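Putative glycosyltransferase (Mannosyltransferase) involved in glycosylating the PBCV-1 major capsid protein (Paramecium bursaria Chlorella virus 1, PDB 2P6W) probably transfers a sugar from a UDP-sugar donor, with manganese bound, through this N-terminal domain, in glycosylating the viral major capsid protein. Local coordinates at residues A[6-11]-A[36-41]; A[104-109]-A[129-134]. All coordinates share one frame; numbering follows the deposited sequence.

Contact 1 of 2, residues A[6-11]-A[36-41]; sequences PCITIL and HGYNFY
I10 and its neighbours pair with N39 to Y41 as two parallel strands, crossing at 25°. The tight part is the backbone. N39 N donates to I8 O at 3.0 Å, in the carbonyl plane. I10 N then donates to N39 O, and Y41 N to I10 O at 2.9 Å. This last bond is nearly straight, with 167° at the hydrogen. I10 O also receives a CA-H...O contact from F40 CA, 3.3 Å away.

One residue before N39, Y38 lays its ring alongside I8, the two side chains pointing the same way. Y38 CD1 is 3.7 Å from I8 CB. H36 CB and I8 CG2 lie on opposite faces of the Y38 ring, each toward its rim. Y38 OH is held by I94 N.

N39 CG is anti to its carbonyl carbon (chi1 -53°), on the sheet face that T9 and L11 share. There T9 OG1 lies 3.0 Å from N39 OD1, a weak bond at most; the firmer partner of T9 OG1 is T73 OG1. The G37 end is looser and wetter. A water accepts from I8 N and gives a weak bond to G37 O.

This is the first beta-alpha-beta unit of the GT-A-type domain. Helix 20-36 packs on I10 and F40. Helix 59-69 packs on L11 and Y41. Strand 75-79 pairs with the other side of strand 8-13.

Contact 2 of 2, residues A[104-109]-A[129-134]; sequences NILYHT and KDALEI
L106 and Y107 meet A131 and I134 where the start of strand 107-110 faces the start of helix 132-140. No hydrogen bond joins the two segments.

The aliphatic contacts centre on L106. The CB of L106 and the CB of A131 are each directed at the other segment and lie 4.2 Å apart. The two branches of L106 then part. CD1 reaches I134 CD1 at 4.1 Å, and the two side chains cross at about a right angle. CD2 reaches back to D130 CB at 3.8 Å, again with the side chains at about a right angle. L106 CG is anti to the carbonyl carbon (chi1 -67°), the first step in setting this fork against the turn that leads into the helix.

The aromatic contacts belong to Y107. I134 CG2 sits at the edge of the ring, near its plane, and is 3.4 Å from Y107 OH. The methyl of A131 comes in obliquely, 3.9 Å from Y107 CE2. A131, at the N-cap position, and I134, three residues on, thus both touch the phenol.

Polar bonds run within a segment or to residues beyond it. K129 NZ and D130 OD1 form an exposed salt bridge of 2.9 Å, with the amine above the carboxylate plane. Y107 OH is hydrogen-bonded to OE2 of E135, the residue just after I134. Helix 153-164 adds V161, which touches both Y107 and I134, and F162 against Y107.

Helix 132-140 follows strand 124-128, the antiparallel neighbour of 107-110 in the GT-A-type domain. The chemistry implies a mainly apolar join between helix start and strand. The one hydroxyl that enters this layer has E135 as its polar partner, while the charged pair K129 and D130 stays at the exposed end.

In the fold
Both contacts reach the same six-stranded mixed sheet, but on different strands. Contact 1 joins an outermost strand, 39-43, to its neighbour 8-13. Contact 2 sets strand 107-110, next to the other outermost strand, against helix 132-140. Their centres are 16 Å apart and they do not touch. Contact 1 is partly buried and works through backbone hydrogen bonds between strands. Contact 2 is buried, with exposed D130 at its outer end, and works through apolar side chains between strand and helix. Helix 59-69 touches both regions, through L11 and Y41 in one and L132 in the other. It also starts with R59, a UDP-glucose-binding residue, though no such ligand is bound here.

Contact 1 of 2, residues A[6-11]-A[36-41]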
# COMPACT_ATOMS: atom_id res chain seq x y z
N PRO A 6 18.05 -1.75 -0.21
CA PRO A 6 17.58 -2.47 0.97
C PRO A 6 16.73 -3.66 0.59
O PRO A 6 16.21 -3.72 -0.52
CB PRO A 6 16.70 -1.44 1.69
CG PRO A 6 16.27 -0.50 0.63
CD PRO A 6 17.41 -0.42 -0.33
N CYS A 7 16.60 -4.59 1.52
CA CYS A 7 15.73 -5.73 1.34
C CYS A 7 14.29 -5.25 1.48
O CYS A 7 13.89 -4.77 2.55
CB CYS A 7 16.04 -6.78 2.40
SG CYS A 7 14.96 -8.19 2.29
N ILE A 8 13.54 -5.35 0.38
CA ILE A 8 12.14 -4.90 0.35
C ILE A 8 11.21 -6.09 0.17
O ILE A 8 11.47 -6.96 -0.66
CB ILE A 8 11.94 -3.90 -0.80
CG1 ILE A 8 12.72 -2.62 -0.51
CG2 ILE A 8 10.43 -3.60 -1.04
CD1 ILE A 8 12.94 -1.74 -1.75
N THR A 9 10.12 -6.12 0.95
CA THR A 9 9.05 -7.10 0.78
C THR A 9 7.79 -6.34 0.41
O THR A 9 7.34 -5.50 1.19
CB THR A 9 8.80 -7.88 2.08
OG1 THR A 9 9.94 -8.69 2.37
CG2 THR A 9 7.54 -8.77 1.99
N ILE A 10 7.25 -6.61 -0.77
CA ILE A 10 5.97 -6.03 -1.13
C ILE A 10 4.91 -6.98 -0.65
O ILE A 10 5.04 -8.20 -0.82
CB ILE A 10 5.86 -5.79 -2.65
CG1 ILE A 10 7.04 -4.93 -3.11
CG2 ILE A 10 4.48 -5.15 -3.01
CD1 ILE A 10 7.01 -4.48 -4.54
N LEU A 11 3.86 -6.43 -0.05
CA LEU A 11 2.75 -7.25 0.42
C LEU A 11 1.42 -6.68 -0.03
O LEU A 11 1.25 -5.47 -0.20
CB LEU A 11 2.76 -7.44 1.95
CG LEU A 11 2.68 -6.16 2.79
CD1 LEU A 11 1.85 -6.39 4.03
CD2 LEU A 11 4.06 -5.69 3.18
N HIS A 36 13.29 -7.60 -9.64
CA HIS A 36 14.21 -6.83 -8.82
C HIS A 36 14.69 -7.56 -7.58
O HIS A 36 15.48 -7.02 -6.81
CB HIS A 36 13.58 -5.49 -8.44
CG HIS A 36 13.18 -4.71 -9.64
ND1 HIS A 36 14.09 -4.02 -10.41
CD2 HIS A 36 11.99 -4.60 -10.27
CE1 HIS A 36 13.47 -3.47 -11.44
NE2 HIS A 36 12.19 -3.81 -11.38
N GLY A 37 14.18 -8.77 -7.37
CA GLY A 37 14.64 -9.59 -6.24
C GLY A 37 13.95 -9.21 -4.95
O GLY A 37 14.44 -9.55 -3.86
N TYR A 38 12.80 -8.53 -5.04
CA TYR A 38 12.05 -8.21 -3.82
C TYR A 38 11.26 -9.42 -3.38
O TYR A 38 10.87 -10.25 -4.21
CB TYR A 38 11.07 -7.06 -4.04
CG TYR A 38 11.66 -5.80 -4.63
CD1 TYR A 38 12.85 -5.26 -4.15
CD2 TYR A 38 10.98 -5.10 -5.63
CE1 TYR A 38 13.38 -4.07 -4.68
CE2 TYR A 38 11.51 -3.92 -6.18
CZ TYR A 38 12.71 -3.41 -5.70
OH TYR A 38 13.24 -2.25 -6.22
N ASN A 39 10.97 -9.53 -2.08
CA ASN A 39 10.08 -10.59 -1.61
C ASN A 39 8.66 -10.16 -1.89
O ASN A 39 8.39 -8.96 -1.97
CB ASN A 39 10.23 -10.82 -0.10
CG ASN A 39 11.66 -11.06 0.33
OD1 ASN A 39 12.18 -10.37 1.24
ND2 ASN A 39 12.32 -12.01 -0.32
N PHE A 40 7.76 -11.12 -2.05
CA PHE A 40 6.36 -10.85 -2.30
C PHE A 40 5.52 -11.72 -1.37
O PHE A 40 5.68 -12.95 -1.37
CB PHE A 40 6.03 -11.15 -3.77
CG PHE A 40 4.60 -10.92 -4.12
CD1 PHE A 40 4.00 -9.69 -3.91
CD2 PHE A 40 3.84 -11.96 -4.66
CE1 PHE A 40 2.64 -9.48 -4.23
CE2 PHE A 40 2.49 -11.76 -4.99
CZ PHE A 40 1.90 -10.52 -4.79
N TYR A 41 4.69 -11.08 -0.55
CA TYR A 41 3.75 -11.77 0.33
C TYR A 41 2.34 -11.41 -0.08
O TYR A 41 2.01 -10.22 -0.18
CB TYR A 41 3.93 -11.43 1.83
CG TYR A 41 2.97 -12.25 2.65
CD1 TYR A 41 3.30 -13.55 3.03
CD2 TYR A 41 1.69 -11.78 2.94
CE1 TYR A 41 2.39 -14.34 3.72
CE2 TYR A 41 0.78 -12.56 3.63
CZ TYR A 41 1.13 -13.85 4.01
OH TYR A 41 0.24 -14.67 4.68
O HOH W 1 14.96 -7.16 -1.61

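Contact 2 of 2, residues A[104-109]-A[129-134]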
# COMPACT_ATOMS: atom_id res chain seq x y z
N ASN A 104 16.52 7.29 9.89
CA ASN A 104 15.59 7.76 10.91
C ASN A 104 14.12 7.60 10.51
O ASN A 104 13.23 7.75 11.34
CB ASN A 104 15.85 9.23 11.22
CG ASN A 104 15.12 9.70 12.47
OD1 ASN A 104 15.06 8.99 13.48
ND2 ASN A 104 14.57 10.91 12.40
N ILE A 105 13.87 7.34 9.23
CA ILE A 105 12.48 7.26 8.73
C ILE A 105 11.84 5.88 8.97
O ILE A 105 12.46 4.85 8.67
CB ILE A 105 12.39 7.68 7.24
CG1 ILE A 105 12.98 9.08 7.05
CG2 ILE A 105 10.93 7.64 6.75
CD1 ILE A 105 12.37 10.17 7.97
N LEU A 106 10.62 5.89 9.53
CA LEU A 106 9.81 4.69 9.78
C LEU A 106 8.68 4.52 8.77
O LEU A 106 8.28 3.40 8.50
CB LEU A 106 9.22 4.70 11.19
CG LEU A 106 10.15 4.59 12.40
CD1 LEU A 106 9.38 4.97 13.65
CD2 LEU A 106 10.79 3.22 12.55
N TYR A 107 8.17 5.62 8.22
CA TYR A 107 7.09 5.56 7.23
C TYR A 107 7.33 6.50 6.07
O TYR A 107 7.67 7.65 6.30
CB TYR A 107 5.77 6.00 7.88
CG TYR A 107 5.10 4.97 8.75
CD1 TYR A 107 4.15 4.09 8.22
CD2 TYR A 107 5.41 4.87 10.10
CE1 TYR A 107 3.53 3.13 9.02
CE2 TYR A 107 4.80 3.92 10.90
CZ TYR A 107 3.87 3.05 10.35
OH TYR A 107 3.27 2.10 11.16
N HIS A 108 7.14 6.01 4.85
CA HIS A 108 7.00 6.88 3.69
C HIS A 108 5.56 6.77 3.20
O HIS A 108 5.06 5.66 2.96
CB HIS A 108 7.95 6.45 2.57
CG HIS A 108 9.38 6.76 2.87
ND1 HIS A 108 10.23 5.86 3.46
CD2 HIS A 108 10.08 7.90 2.70
CE1 HIS A 108 11.41 6.43 3.64
NE2 HIS A 108 11.35 7.66 3.17
N THR A 109 4.88 7.92 3.12
CA THR A 109 3.48 7.98 2.70
C THR A 109 3.32 9.03 1.61
O THR A 109 4.29 9.72 1.24
CB THR A 109 2.55 8.31 3.91
OG1 THR A 109 2.97 9.56 4.49
CG2 THR A 109 2.64 7.20 4.94
N LYS A 129 11.04 -1.99 9.06
CA LYS A 129 10.94 -3.12 9.98
C LYS A 129 10.79 -2.69 11.44
O LYS A 129 10.17 -3.41 12.22
CB LYS A 129 12.11 -4.09 9.83
CG LYS A 129 13.45 -3.50 10.10
CD LYS A 129 14.42 -4.56 10.64
CE LYS A 129 15.82 -3.99 10.83
NZ LYS A 129 15.96 -3.10 12.02
N ASP A 130 11.36 -1.54 11.80
CA ASP A 130 11.34 -1.09 13.19
C ASP A 130 9.99 -0.49 13.57
O ASP A 130 9.80 -0.09 14.71
CB ASP A 130 12.47 -0.11 13.49
CG ASP A 130 13.84 -0.79 13.53
OD1 ASP A 130 13.91 -2.01 13.82
OD2 ASP A 130 14.86 -0.14 13.29
N ALA A 131 9.07 -0.43 12.60
CA ALA A 131 7.70 0.01 12.86
C ALA A 131 6.70 -1.16 12.89
O ALA A 131 5.49 -0.93 12.94
CB ALA A 131 7.25 1.06 11.84
N LEU A 132 7.20 -2.40 12.91
CA LEU A 132 6.26 -3.53 12.98
C LEU A 132 5.44 -3.49 14.26
O LEU A 132 4.24 -3.81 14.24
CB LEU A 132 6.99 -4.86 12.88
CG LEU A 132 7.48 -5.23 11.49
CD1 LEU A 132 8.37 -6.47 11.61
CD2 LEU A 132 6.34 -5.50 10.50
N GLU A 133 6.05 -3.08 15.37
CA GLU A 133 5.30 -3.04 16.63
C GLU A 133 4.27 -1.92 16.61
O GLU A 133 3.21 -2.00 17.24
CB GLU A 133 6.28 -2.89 17.80
CG GLU A 133 7.04 -4.19 18.04
CD GLU A 133 6.15 -5.26 18.64
OE1 GLU A 133 5.46 -4.96 19.64
OE2 GLU A 133 6.15 -6.39 18.10
N ILE A 134 4.57 -0.87 15.84
CA ILE A 134 3.60 0.20 15.62
C ILE A 134 2.40 -0.29 14.84
O ILE A 134 1.26 0.00 15.19
CB ILE A 134 4.22 1.40 14.90
CG1 ILE A 134 5.29 2.04 15.80
CG2 ILE A 134 3.13 2.39 14.50
CD1 ILE A 134 6.03 3.22 15.17